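Local coordinates for HydG protein (Carboxydothermus hydrogenoformans, PDB 4RTB), which is a radical S-adenosylmethionine maturase of [FeFe]-hydrogenase that makes the carbon monoxide and cyanide ligands of the hydrogenase active site, at residues A[209-214]-A[248-253]; A[254-259]-A[297-302]; A[282-287]-A[320-325]. One frame throughout, in Å; residues are numbered along the deposited sequence.

Contact 1 (A[209-214]-A[248-253]). With SAM (S-adenosylmethionine), chain B.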
loop_
_atom_site.group_PDB
_atom_site.type_symbol
_atom_site.label_atom_id
_atom_site.label_comp_id
_atom_site.label_asym_id
_atom_site.label_seq_id
_atom_site.Cartn_x
_atom_site.Cartn_y
_atom_site.Cartn_z
ATOM N N GLU A 209 -3.005 1.188 11.857
ATOM C CA GLU A 209 -3.669 -0.085 12.173
ATOM C C GLU A 209 -5.148 0.124 12.491
ATOM O O GLU A 209 -6.014 -0.467 11.850
ATOM C CB GLU A 209 -2.981 -0.811 13.340
ATOM C CG GLU A 209 -1.459 -0.856 13.275
ATOM C CD GLU A 209 -0.919 -1.733 12.159
ATOM O OE1 GLU A 209 -1.708 -2.464 11.523
ATOM O OE2 GLU A 209 0.306 -1.689 11.918
ATOM N N SER A 210 -5.432 0.955 13.487
ATOM C CA SER A 210 -6.805 1.331 13.791
ATOM C C SER A 210 -6.906 2.757 14.305
ATOM O O SER A 210 -6.064 3.214 15.077
ATOM C CB SER A 210 -7.421 0.385 14.816
ATOM O OG SER A 210 -8.633 0.932 15.305
ATOM N N TYR A 211 -7.957 3.445 13.876
ATOM C CA TYR A 211 -8.194 4.820 14.282
ATOM C C TYR A 211 -9.159 4.900 15.455
ATOM O O TYR A 211 -9.437 5.987 15.961
ATOM C CB TYR A 211 -8.724 5.633 13.103
ATOM C CG TYR A 211 -7.650 6.001 12.111
ATOM C CD1 TYR A 211 -7.308 5.145 11.074
ATOM C CD2 TYR A 211 -6.966 7.201 12.223
ATOM C CE1 TYR A 211 -6.318 5.480 10.170
ATOM C CE2 TYR A 211 -5.978 7.544 11.327
ATOM C CZ TYR A 211 -5.658 6.681 10.304
ATOM O OH TYR A 211 -4.674 7.028 9.418
ATOM N N ASN A 212 -9.673 3.753 15.887
ATOM C CA ASN A 212 -10.517 3.717 17.075
ATOM C C ASN A 212 -9.692 3.373 18.303
ATOM O O ASN A 212 -9.249 2.234 18.453
ATOM C CB ASN A 212 -11.663 2.716 16.911
ATOM C CG ASN A 212 -12.839 3.025 17.820
ATOM O OD1 ASN A 212 -12.966 4.139 18.331
ATOM N ND2 ASN A 212 -13.708 2.041 18.024
ATOM N N PRO A 213 -9.483 4.362 19.188
ATOM C CA PRO A 213 -8.697 4.172 20.413
ATOM C C PRO A 213 -9.247 3.037 21.268
ATOM O O PRO A 213 -8.499 2.408 22.014
ATOM C CB PRO A 213 -8.839 5.513 21.139
ATOM C CG PRO A 213 -9.210 6.488 20.077
ATOM C CD PRO A 213 -10.037 5.723 19.096
ATOM N N GLU A 214 -10.544 2.778 21.139
ATOM C CA GLU A 214 -11.212 1.772 21.953
ATOM C C GLU A 214 -10.899 0.350 21.487
ATOM O O GLU A 214 -10.911 -0.581 22.294
ATOM C CB GLU A 214 -12.726 2.008 21.954
ATOM C CG GLU A 214 -13.145 3.421 22.359
ATOM C CD GLU A 214 -12.525 3.875 23.673
ATOM O OE1 GLU A 214 -12.519 3.086 24.645
ATOM O OE2 GLU A 214 -12.041 5.026 23.734
ATOM N N ILE A 248 0.131 6.158 4.695
ATOM C CA ILE A 248 -0.832 5.783 5.726
ATOM C C ILE A 248 -1.255 4.329 5.518
ATOM O O ILE A 248 -0.981 3.749 4.472
ATOM C CB ILE A 248 -2.084 6.694 5.705
ATOM C CG1 ILE A 248 -1.695 8.165 5.584
ATOM C CG2 ILE A 248 -2.917 6.518 6.960
ATOM C CD1 ILE A 248 -2.809 9.111 6.014
ATOM N N GLY A 249 -1.901 3.741 6.521
ATOM C CA GLY A 249 -2.503 2.429 6.398
ATOM C C GLY A 249 -3.466 2.170 7.541
ATOM O O GLY A 249 -3.343 2.761 8.612
ATOM N N ALA A 250 -4.435 1.291 7.312
ATOM C CA ALA A 250 -5.362 0.887 8.362
ATOM C C ALA A 250 -5.694 -0.588 8.225
ATOM O O ALA A 250 -6.178 -1.029 7.189
ATOM C CB ALA A 250 -6.629 1.722 8.316
ATOM N N LEU A 251 -5.424 -1.354 9.274
ATOM C CA LEU A 251 -5.715 -2.779 9.262
ATOM C C LEU A 251 -7.221 -3.007 9.330
ATOM O O LEU A 251 -7.882 -2.592 10.284
ATOM C CB LEU A 251 -5.008 -3.479 10.423
ATOM C CG LEU A 251 -4.895 -5.000 10.341
ATOM C CD1 LEU A 251 -4.671 -5.444 8.906
ATOM C CD2 LEU A 251 -3.753 -5.468 11.223
ATOM N N PHE A 252 -7.761 -3.657 8.304
ATOM C CA PHE A 252 -9.198 -3.893 8.226
ATOM C C PHE A 252 -9.569 -5.254 8.797
ATOM O O PHE A 252 -8.957 -6.268 8.462
ATOM C CB PHE A 252 -9.682 -3.768 6.782
ATOM C CG PHE A 252 -9.741 -2.352 6.293
ATOM C CD1 PHE A 252 -10.857 -1.570 6.537
ATOM C CD2 PHE A 252 -8.676 -1.795 5.602
ATOM C CE1 PHE A 252 -10.915 -0.258 6.096
ATOM C CE2 PHE A 252 -8.727 -0.484 5.160
ATOM C CZ PHE A 252 -9.847 0.284 5.408
ATOM N N GLY A 253 -10.578 -5.262 9.660
ATOM C CA GLY A 253 -10.982 -6.471 10.350
ATOM C C GLY A 253 -10.688 -6.347 11.830
ATOM O O GLY A 253 -11.035 -7.220 12.625
HETATM N N SAM B . 6.531 -3.364 13.027
HETATM C CA SAM B . 6.081 -2.160 12.329
HETATM C C SAM B . 4.671 -1.725 12.711
HETATM O O SAM B . 3.969 -2.382 13.471
HETATM O OXT SAM B . 4.200 -0.685 12.255
HETATM C CB SAM B . 6.140 -2.337 10.813
HETATM C CG SAM B . 6.127 -3.769 10.278
HETATM S SD SAM B . 4.624 -4.751 10.506
HETATM C CE SAM B . 5.348 -6.366 10.211
HETATM C "C5'" SAM B . 3.862 -4.639 8.872
HETATM C "C4'" SAM B . 2.337 -4.591 8.868
HETATM O "O4'" SAM B . 1.732 -5.870 8.765
HETATM C "C3'" SAM B . 1.777 -3.984 10.144
HETATM O "O3'" SAM B . 1.693 -2.585 10.029
HETATM C "C2'" SAM B . 0.407 -4.618 10.262
HETATM O "O2'" SAM B . -0.593 -3.695 9.911
HETATM C "C1'" SAM B . 0.405 -5.745 9.244
HETATM N N9 SAM B . -0.066 -6.970 9.905
HETATM C C8 SAM B . 0.400 -7.486 11.083
HETATM N N7 SAM B . -0.291 -8.612 11.363
HETATM C C5 SAM B . -1.200 -8.814 10.385
HETATM C C6 SAM B . -2.151 -9.803 10.184
HETATM N N6 SAM B . -2.282 -10.792 11.063
HETATM N N1 SAM B . -2.961 -9.752 9.069
HETATM C C2 SAM B . -2.820 -8.723 8.161
HETATM N N3 SAM B . -1.871 -7.743 8.366
HETATM C C4 SAM B . -1.073 -7.788 9.461
#
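Glu209 and Leu251 help form the ribose and adenine part of the S-adenosylmethionine pocket, at the mouth of the parallel barrel of this radical SAM enzyme. Glu209 bends its chain at chi2 (-69°), which brings the carboxylate round to the two ribose hydroxyls. O3' of SAM donates to Glu209 OE2 at 2.5 Å, and O2' donates to OE1; this second bond is modelled so short that its exact length is doubtful. Carboxylate and diol thus meet two oxygens against two, a bidentate pairing that probably sets the turn of the ribose. Lys225 and Arg231, which also belong to the SAM site, form long, weak ion pairs with Glu209 OE2. Beside the carboxylate, Leu251 places CB 3.6 Å from Glu209 OE1 and extends CD1 to 3.7 Å from N3 of the adenine, so that one leucine lines both the acid and the base. The backbones meet through a single weak bond, Leu251 N to Glu209 O (2.8 Å), bent to 126° at the hydrogen. Two residues on from Glu209, Tyr211 sets the edge of its ring against Ile248 and Ala250. Its CE1 is 4.2 Å from Ala250 CB, and the side chain crosses Ile248 at about a right angle, CZ lying 4.3 Å from Ile248 CG2. Its hydroxyl is hydrogen-bonded to His267 ND1 on helix 257-275. Between the acid and the ring, Ser210 makes an ST turn: its OG accepts from Asn212 N at 3.1 Å.

Contact 2 (A[254-259]-A[297-302])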
loop_
_atom_site.group_PDB
_atom_site.type_symbol
_atom_site.label_atom_id
_atom_site.label_comp_id
_atom_site.label_asym_id
_atom_site.label_seq_id
_atom_site.Cartn_x
_atom_site.Cartn_y
_atom_site.Cartn_z
ATOM N N LEU A 254 -10.033 -5.250 12.195
ATOM C CA LEU A 254 -9.725 -4.965 13.589
ATOM C C LEU A 254 -10.958 -4.404 14.287
ATOM O O LEU A 254 -11.369 -4.902 15.335
ATOM C CB LEU A 254 -8.554 -3.987 13.691
ATOM C CG LEU A 254 -7.268 -4.532 14.318
ATOM C CD1 LEU A 254 -6.936 -5.921 13.791
ATOM C CD2 LEU A 254 -6.113 -3.573 14.082
ATOM N N GLY A 255 -11.546 -3.371 13.696
ATOM C CA GLY A 255 -12.780 -2.798 14.202
ATOM C C GLY A 255 -13.791 -2.603 13.089
ATOM O O GLY A 255 -13.631 -3.154 11.998
ATOM N N ASP A 256 -14.833 -1.823 13.365
ATOM C CA ASP A 256 -15.842 -1.512 12.358
ATOM C C ASP A 256 -15.172 -0.841 11.165
ATOM O O ASP A 256 -14.592 0.234 11.301
ATOM C CB ASP A 256 -16.935 -0.613 12.939
ATOM C CG ASP A 256 -18.235 -0.697 12.163
ATOM O OD1 ASP A 256 -18.433 0.115 11.234
ATOM O OD2 ASP A 256 -19.060 -1.579 12.484
ATOM N N PRO A 257 -15.247 -1.485 9.992
ATOM C CA PRO A 257 -14.530 -1.058 8.785
ATOM C C PRO A 257 -14.909 0.361 8.373
ATOM O O PRO A 257 -14.071 1.108 7.856
ATOM C CB PRO A 257 -14.977 -2.078 7.728
ATOM C CG PRO A 257 -15.578 -3.213 8.503
ATOM C CD PRO A 257 -16.167 -2.599 9.717
ATOM N N LEU A 258 -16.168 0.717 8.612
ATOM C CA LEU A 258 -16.667 2.058 8.341
ATOM C C LEU A 258 -15.821 3.110 9.048
ATOM O O LEU A 258 -15.413 4.111 8.450
ATOM C CB LEU A 258 -18.131 2.174 8.777
ATOM C CG LEU A 258 -18.747 3.574 8.797
ATOM C CD1 LEU A 258 -18.661 4.203 7.421
ATOM C CD2 LEU A 258 -20.191 3.531 9.281
ATOM N N PHE A 259 -15.549 2.860 10.323
ATOM C CA PHE A 259 -14.809 3.806 11.141
ATOM C C PHE A 259 -13.370 3.988 10.661
ATOM O O PHE A 259 -12.871 5.110 10.612
ATOM C CB PHE A 259 -14.818 3.363 12.603
ATOM C CG PHE A 259 -14.283 4.397 13.546
ATOM C CD1 PHE A 259 -15.125 5.347 14.097
ATOM C CD2 PHE A 259 -12.940 4.425 13.874
ATOM C CE1 PHE A 259 -14.636 6.304 14.964
ATOM C CE2 PHE A 259 -12.446 5.382 14.736
ATOM C CZ PHE A 259 -13.295 6.320 15.284
ATOM N N ASN A 297 -12.073 -11.857 18.814
ATOM C CA ASN A 297 -13.122 -10.987 18.294
ATOM C C ASN A 297 -12.736 -10.434 16.927
ATOM O O ASN A 297 -11.628 -9.938 16.744
ATOM C CB ASN A 297 -13.406 -9.847 19.272
ATOM C CG ASN A 297 -14.685 -9.099 18.941
ATOM O OD1 ASN A 297 -14.673 -8.130 18.182
ATOM N ND2 ASN A 297 -15.797 -9.548 19.513
ATOM N N ASP A 298 -13.646 -10.534 15.965
ATOM C CA ASP A 298 -13.308 -10.217 14.582
ATOM C C ASP A 298 -14.347 -9.347 13.887
ATOM O O ASP A 298 -15.496 -9.259 14.318
ATOM C CB ASP A 298 -13.119 -11.511 13.784
ATOM C CG ASP A 298 -11.692 -11.708 13.319
ATOM O OD1 ASP A 298 -10.991 -10.697 13.100
ATOM O OD2 ASP A 298 -11.270 -12.875 13.167
ATOM N N TYR A 299 -13.919 -8.698 12.811
ATOM C CA TYR A 299 -14.839 -8.058 11.884
ATOM C C TYR A 299 -14.559 -8.612 10.493
ATOM O O TYR A 299 -13.563 -8.260 9.859
ATOM C CB TYR A 299 -14.699 -6.534 11.918
ATOM C CG TYR A 299 -15.624 -5.858 12.911
ATOM C CD1 TYR A 299 -16.882 -5.412 12.526
ATOM C CD2 TYR A 299 -15.240 -5.670 14.235
ATOM C CE1 TYR A 299 -17.732 -4.794 13.431
ATOM C CE2 TYR A 299 -16.084 -5.054 15.146
ATOM C CZ TYR A 299 -17.328 -4.619 14.740
ATOM O OH TYR A 299 -18.168 -4.006 15.642
ATOM N N LYS A 300 -15.431 -9.509 10.043
ATOM C CA LYS A 300 -15.266 -10.166 8.755
ATOM C C LYS A 300 -15.397 -9.169 7.613
ATOM O O LYS A 300 -16.479 -8.641 7.362
ATOM C CB LYS A 300 -16.292 -11.289 8.593
ATOM N N ILE A 301 -14.288 -8.905 6.929
ATOM C CA ILE A 301 -14.309 -8.009 5.780
ATOM C C ILE A 301 -14.679 -8.771 4.515
ATOM O O ILE A 301 -13.855 -9.500 3.959
ATOM C CB ILE A 301 -12.952 -7.319 5.565
ATOM C CG1 ILE A 301 -12.425 -6.755 6.880
ATOM C CG2 ILE A 301 -13.083 -6.219 4.523
ATOM C CD1 ILE A 301 -13.334 -5.732 7.496
ATOM N N SER A 302 -15.917 -8.605 4.060
ATOM C CA SER A 302 -16.369 -9.307 2.865
ATOM C C SER A 302 -15.694 -8.738 1.623
ATOM O O SER A 302 -15.301 -7.571 1.597
ATOM C CB SER A 302 -17.892 -9.228 2.730
ATOM O OG SER A 302 -18.317 -7.920 2.377
#
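Tyr299 dominates this contact, its ring laid against the backbone that leads into helix 257-275, with Pro257 and Leu254 next in buried surface. The peptide unit joining Gly255 to Asp256 sits over one face of the phenol ring: Asp256 N is 3.8 Å above the plane and over the centre, while Gly255 C, 3.6 Å above it, is displaced toward the rim. Leu254 joins through its backbone, its O lying 4.1 Å from Tyr299 CD2; its CB points away from the 297-302 segment, and its side chain touches Tyr114 and Phe295. Further along, Asp256, the N-cap residue of the helix, carries CG anti to its own backbone N (chi1 -158°), and OD2 comes 3.6 Å from Tyr299 CE1; carboxylate and ring planes are 76° apart, so the two groups do not lie flat on each other. Pro257 opens the helix and crosses the tyrosine side chain at about a right angle, CD to Tyr299 CD1 being 4.0 Å. Its CG meets Ile301 CD1 at 3.5 Å, the proline and isoleucine side chains running antiparallel alongside one another. Phe69 of helix 62-70 also touches Pro257. The loop before helix 303-316 is thereby laid against the start of helix 257-275. A probable backbone bond from Tyr299 N to Gly253 O lies next to the contact. No hydrogen bond joins 254-259 to 297-302 themselves, which is consistent with packing mainly by shape and dispersion, with a peptide group on an aromatic face.

Contact 3 (A[282-287]-A[320-325]). With SAM (S-adenosylmethionine), chain B.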
loop_
_atom_site.group_PDB
_atom_site.type_symbol
_atom_site.label_atom_id
_atom_site.label_comp_id
_atom_site.label_asym_id
_atom_site.label_seq_id
_atom_site.Cartn_x
_atom_site.Cartn_y
_atom_site.Cartn_z
ATOM N N VAL A 282 -1.889 5.228 0.411
ATOM C CA VAL A 282 -2.709 4.621 1.450
ATOM C C VAL A 282 -2.702 3.105 1.263
ATOM O O VAL A 282 -3.158 2.597 0.239
ATOM C CB VAL A 282 -4.161 5.138 1.430
ATOM C CG1 VAL A 282 -5.014 4.340 2.399
ATOM C CG2 VAL A 282 -4.210 6.620 1.761
ATOM N N SER A 283 -2.167 2.389 2.246
ATOM C CA SER A 283 -2.104 0.932 2.199
ATOM C C SER A 283 -3.348 0.327 2.833
ATOM O O SER A 283 -3.670 0.630 3.980
ATOM C CB SER A 283 -0.851 0.422 2.915
ATOM O OG SER A 283 0.324 1.030 2.406
ATOM N N VAL A 284 -4.048 -0.529 2.096
ATOM C CA VAL A 284 -5.262 -1.140 2.636
ATOM C C VAL A 284 -5.163 -2.660 2.746
ATOM O O VAL A 284 -5.462 -3.385 1.795
ATOM C CB VAL A 284 -6.501 -0.768 1.792
ATOM C CG1 VAL A 284 -7.015 0.594 2.201
ATOM C CG2 VAL A 284 -6.178 -0.796 0.301
ATOM N N PRO A 285 -4.735 -3.149 3.920
ATOM C CA PRO A 285 -4.653 -4.587 4.186
ATOM C C PRO A 285 -5.821 -5.126 5.009
ATOM O O PRO A 285 -6.155 -4.576 6.058
ATOM C CB PRO A 285 -3.341 -4.714 4.966
ATOM C CG PRO A 285 -3.110 -3.333 5.582
ATOM C CD PRO A 285 -4.106 -2.368 4.996
ATOM N N ARG A 286 -6.442 -6.195 4.522
ATOM C CA ARG A 286 -7.427 -6.912 5.316
ATOM C C ARG A 286 -6.695 -7.884 6.229
ATOM O O ARG A 286 -5.614 -8.369 5.896
ATOM C CB ARG A 286 -8.437 -7.645 4.427
ATOM C CG ARG A 286 -7.836 -8.273 3.180
ATOM C CD ARG A 286 -8.698 -9.413 2.666
ATOM N NE ARG A 286 -9.994 -8.963 2.166
ATOM C CZ ARG A 286 -10.987 -9.783 1.838
ATOM N NH1 ARG A 286 -12.135 -9.295 1.389
ATOM N NH2 ARG A 286 -10.834 -11.096 1.962
ATOM N N LEU A 287 -7.286 -8.154 7.385
ATOM C CA LEU A 287 -6.657 -8.999 8.391
ATOM C C LEU A 287 -6.630 -10.465 7.953
ATOM O O LEU A 287 -7.670 -11.064 7.670
ATOM C CB LEU A 287 -7.387 -8.835 9.724
ATOM C CG LEU A 287 -7.133 -9.823 10.858
ATOM C CD1 LEU A 287 -5.671 -9.825 11.272
ATOM C CD2 LEU A 287 -8.030 -9.463 12.029
ATOM N N THR A 320 -4.010 10.094 -4.725
ATOM C CA THR A 320 -3.305 9.330 -3.705
ATOM C C THR A 320 -3.259 7.857 -4.087
ATOM O O THR A 320 -4.300 7.218 -4.240
ATOM C CB THR A 320 -3.974 9.477 -2.325
ATOM O OG1 THR A 320 -4.085 10.867 -1.991
ATOM C CG2 THR A 320 -3.165 8.760 -1.254
ATOM N N GLY A 321 -2.053 7.320 -4.244
ATOM C CA GLY A 321 -1.886 5.921 -4.589
ATOM C C GLY A 321 -2.493 5.000 -3.547
ATOM O O GLY A 321 -2.600 5.360 -2.379
ATOM N N ILE A 322 -2.907 3.813 -3.977
ATOM C CA ILE A 322 -3.463 2.820 -3.067
ATOM C C ILE A 322 -2.658 1.530 -3.157
ATOM O O ILE A 322 -2.465 0.984 -4.244
ATOM C CB ILE A 322 -4.944 2.531 -3.377
ATOM C CG1 ILE A 322 -5.796 3.773 -3.110
ATOM C CG2 ILE A 322 -5.447 1.362 -2.548
ATOM C CD1 ILE A 322 -7.271 3.578 -3.390
ATOM N N ILE A 323 -2.179 1.048 -2.013
ATOM C CA ILE A 323 -1.329 -0.137 -1.997
ATOM C C ILE A 323 -2.047 -1.368 -1.448
ATOM O O ILE A 323 -2.675 -1.323 -0.382
ATOM C CB ILE A 323 -0.049 0.098 -1.174
ATOM C CG1 ILE A 323 0.680 1.349 -1.664
ATOM C CG2 ILE A 323 0.867 -1.116 -1.252
ATOM C CD1 ILE A 323 2.079 1.505 -1.102
ATOM N N LEU A 324 -1.947 -2.464 -2.196
ATOM C CA LEU A 324 -2.475 -3.757 -1.781
ATOM C C LEU A 324 -1.365 -4.596 -1.154
ATOM O O LEU A 324 -0.694 -5.364 -1.847
ATOM C CB LEU A 324 -3.087 -4.496 -2.975
ATOM C CG LEU A 324 -3.970 -5.708 -2.674
ATOM C CD1 LEU A 324 -5.332 -5.254 -2.171
ATOM C CD2 LEU A 324 -4.113 -6.596 -3.901
ATOM N N SER A 325 -1.168 -4.446 0.152
ATOM C CA SER A 325 -0.088 -5.144 0.840
ATOM C C SER A 325 -0.375 -6.634 1.016
ATOM O O SER A 325 0.527 -7.462 0.905
ATOM C CB SER A 325 0.182 -4.494 2.202
ATOM O OG SER A 325 -1.015 -4.014 2.792
HETATM N N SAM B . 6.531 -3.364 13.027
HETATM C CA SAM B . 6.081 -2.160 12.329
HETATM C C SAM B . 4.671 -1.725 12.711
HETATM O O SAM B . 3.969 -2.382 13.471
HETATM O OXT SAM B . 4.200 -0.685 12.255
HETATM C CB SAM B . 6.140 -2.337 10.813
HETATM C CG SAM B . 6.127 -3.769 10.278
HETATM S SD SAM B . 4.624 -4.751 10.506
HETATM C CE SAM B . 5.348 -6.366 10.211
HETATM C "C5'" SAM B . 3.862 -4.639 8.872
HETATM C "C4'" SAM B . 2.337 -4.591 8.868
HETATM O "O4'" SAM B . 1.732 -5.870 8.765
HETATM C "C3'" SAM B . 1.777 -3.984 10.144
HETATM O "O3'" SAM B . 1.693 -2.585 10.029
HETATM C "C2'" SAM B . 0.407 -4.618 10.262
HETATM O "O2'" SAM B . -0.593 -3.695 9.911
HETATM C "C1'" SAM B . 0.405 -5.745 9.244
HETATM N N9 SAM B . -0.066 -6.970 9.905
HETATM C C8 SAM B . 0.400 -7.486 11.083
HETATM N N7 SAM B . -0.291 -8.612 11.363
HETATM C C5 SAM B . -1.200 -8.814 10.385
HETATM C C6 SAM B . -2.151 -9.803 10.184
HETATM N N6 SAM B . -2.282 -10.792 11.063
HETATM N N1 SAM B . -2.961 -9.752 9.069
HETATM C C2 SAM B . -2.820 -8.723 8.161
HETATM N N3 SAM B . -1.871 -7.743 8.366
HETATM C C4 SAM B . -1.073 -7.788 9.461
#
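Val282 O is held by two groups of the neighbouring strand: Ile323 N donates to it at 2.9 Å, standing above the carbonyl plane, and the CA-H of Ile322 adds a weaker contact at 3.3 Å. The strands 281-283 and 321-324 are parallel and belong to one beta-alpha-beta unit, joined through helix 303-316. In the ladder Val282 pairs with Ile322 and Ser283 with Ile323. Val282 N donates to Gly321 O (2.9 Å), and Val284 N donates to Ile323 O (2.9 Å), closing the Ser283-Ile323 bridge, nearly in line with the C=O. Val282 and Ile322 point to one face of the sheet, Ser283 and Ile323 to the other, where Ser283 OG lies 3.7 Å from Ile323 CB. Val282 CG2 also meets Thr320 CG2 at 3.8 Å. Val284 has CG1 anti to its carbonyl carbon (chi1 -82°), which puts CG2 between the backbone N and that carbon, 3.6 Å from Ile322 CG2. Leu313 of helix 303-316 packs on both valines. Beyond the strands Ser325 sets OG against the ring of Pro285, nearest its CB. The chain parts from 320-325 but stays bonded to Phe252 as it runs on to the adenine: Leu287 CD1 is 3.5 Å from N1 of SAM, and Arg286 O faces the adenine C2, while the Arg286 guanidinium forms a salt bridge with Asp303. Three near-straight amide bonds and the apolar contacts beside them probably steady the chain that runs on from strand 281-283 to the adenine.

Contacts 1 and 3 lie on neighbouring strands of one parallel sheet, 246-249 and 281-283, with centres 12 Å apart, and both touch SAM: contact 1 at the ribose and adenine, contact 3 at the adenine. Backbone bonds from Ile248 O to Ser283 N and from Phe252 O to Leu287 N probably join them. Contact 2 lies farther out, its centre 10 Å from that of contact 1 and 15 Å from contact 3, joining the start of helix 257-275 to the loop before helix 303-316. Along the chain contact 1 closes before the others open, while the segments of contacts 2 and 3 alternate. Contacts 1 and 3 thus contribute to the cofactor pocket; contact 2 packs nearby.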